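Local atomic coordinates of putative uncharacterized protein (Paracoccus denitrificans, PDB entry 3DML), a protein that probably reduces or exchanges disulfide bonds in the periplasm as a thioredoxin-like thiol-disulfide oxidoreductase linked to chemotrophic sulfur oxidation. Residues E88-L92 against L108-A112. Residues are numbered along the deposited sequence; the frame is centred on the assembly and turned at random.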
loop_
_atom_site.group_PDB
_atom_site.type_symbol
_atom_site.label_atom_id
_atom_site.label_comp_id
_atom_site.label_asym_id
_atom_site.label_seq_id
_atom_site.Cartn_x
_atom_site.Cartn_y
_atom_site.Cartn_z
ATOM N N GLU A 88 10.856 3.603 -2.342
ATOM C CA GLU A 88 9.583 3.672 -3.016
ATOM C C GLU A 88 9.767 3.444 -4.512
ATOM O O GLU A 88 10.604 4.107 -5.152
ATOM C CB GLU A 88 8.933 5.027 -2.798
ATOM C CG GLU A 88 7.666 5.222 -3.654
ATOM C CD GLU A 88 6.803 6.380 -3.187
ATOM O OE1 GLU A 88 7.177 7.061 -2.208
ATOM O OE2 GLU A 88 5.734 6.596 -3.793
ATOM N N SER A 89 8.966 2.532 -5.057
ATOM C CA SER A 89 8.921 2.313 -6.503
ATOM C C SER A 89 7.736 3.067 -7.111
ATOM O O SER A 89 7.845 3.653 -8.188
ATOM C CB SER A 89 8.833 0.804 -6.818
ATOM O OG SER A 89 8.671 0.578 -8.213
ATOM N N GLY A 90 6.593 3.052 -6.430
ATOM C CA GLY A 90 5.416 3.756 -6.935
ATOM C C GLY A 90 4.372 3.715 -5.849
ATOM O O GLY A 90 4.592 3.090 -4.814
ATOM N N ARG A 91 3.240 4.377 -6.072
ATOM C CA ARG A 91 2.187 4.395 -5.058
ATOM C C ARG A 91 0.807 4.537 -5.668
ATOM O O ARG A 91 0.651 5.009 -6.797
ATOM C CB ARG A 91 2.434 5.525 -4.029
ATOM C CG ARG A 91 2.223 6.937 -4.574
ATOM C CD ARG A 91 2.257 7.958 -3.414
ATOM N NE ARG A 91 3.571 8.016 -2.762
ATOM C CZ ARG A 91 3.861 8.814 -1.727
ATOM N NH1 ARG A 91 2.917 9.595 -1.205
ATOM N NH2 ARG A 91 5.084 8.797 -1.199
ATOM N N LEU A 92 -0.182 4.089 -4.910
ATOM C CA LEU A 92 -1.585 4.306 -5.218
ATOM C C LEU A 92 -2.164 5.113 -4.065
ATOM O O LEU A 92 -2.000 4.737 -2.900
ATOM C CB LEU A 92 -2.334 2.985 -5.197
ATOM C CG LEU A 92 -1.975 1.807 -6.055
ATOM C CD1 LEU A 92 -3.040 0.742 -5.762
ATOM C CD2 LEU A 92 -2.034 2.304 -7.485
ATOM N N LEU A 108 1.905 -1.268 -10.802
ATOM C CA LEU A 108 3.057 -0.909 -9.964
ATOM C C LEU A 108 4.031 -2.076 -9.822
ATOM O O LEU A 108 5.254 -1.898 -9.946
ATOM C CB LEU A 108 2.588 -0.455 -8.580
ATOM C CG LEU A 108 1.801 0.843 -8.477
ATOM C CD1 LEU A 108 1.608 1.169 -7.006
ATOM C CD2 LEU A 108 2.520 1.969 -9.198
ATOM N N ILE A 109 3.499 -3.267 -9.574
ATOM C CA ILE A 109 4.353 -4.444 -9.460
ATOM C C ILE A 109 5.148 -4.683 -10.751
ATOM O O ILE A 109 6.354 -4.967 -10.692
ATOM C CB ILE A 109 3.560 -5.719 -9.022
ATOM C CG1 ILE A 109 3.012 -5.521 -7.598
ATOM C CG2 ILE A 109 4.460 -6.976 -9.106
ATOM C CD1 ILE A 109 2.023 -6.568 -7.144
ATOM N N GLY A 110 4.475 -4.517 -11.890
ATOM C CA GLY A 110 5.075 -4.714 -13.217
ATOM C C GLY A 110 6.194 -3.733 -13.464
ATOM O O GLY A 110 7.241 -4.079 -14.016
ATOM N N GLN A 111 5.979 -2.502 -13.030
ATOM C CA GLN A 111 6.942 -1.444 -13.221
ATOM C C GLN A 111 8.156 -1.589 -12.287
ATOM O O GLN A 111 9.245 -1.133 -12.613
ATOM C CB GLN A 111 6.198 -0.111 -13.143
ATOM C CG GLN A 111 6.786 1.021 -12.353
ATOM C CD GLN A 111 5.689 1.962 -11.872
ATOM O OE1 GLN A 111 5.875 2.736 -10.938
ATOM N NE2 GLN A 111 4.517 1.876 -12.512
ATOM N N ALA A 112 7.979 -2.263 -11.155
ATOM C CA ALA A 112 9.092 -2.556 -10.254
ATOM C C ALA A 112 9.982 -3.680 -10.805
ATOM O O ALA A 112 11.122 -3.833 -10.372
ATOM C CB ALA A 112 8.582 -2.906 -8.859
HETATM O O HOH W 1 6.253 0.505 -9.046
#
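In the C-terminal beta-beta-alpha unit of this thioredoxin fold, L108 of the last helix packs against G90, R91 and L92 on the edge strand 87-93, the short axes running nearly antiparallel (167°) at 8.1 Å. L108 CD1 lies 3.7 Å from the carbonyl carbon C of R91 and 3.8 Å from CG of L92; the two leucine side chains cross at a slant. CD2 of L108 faces the CA of G90.

At the other end the contact becomes polar, without a direct hydrogen bond across it. A water joins S89 OG (2.6 Å) to the carbonyl O of L108 (2.8 Å) and, weakly, to OE1 of Q111. The S89 hydroxyl, set anti to the backbone nitrogen (chi1 175°), also touches A112 CB at 3.5 Å. S89 and G90 form a classic beta bulge opposite L82.

R91 CB is directed away from the helix, and the guanidinium grips the E88 carboxylate side-on: NE meets OE2 at 2.8 Å and NH2 meets OE1 at 2.9 Å, both close to the guanidinium plane. R72 and P73 carbonyls take further guanidinium bonds. L108 and A112 both reach L82 on strand 79-84, while L92 meets F101 and M104 nearer the N-terminal end of helix 98-112.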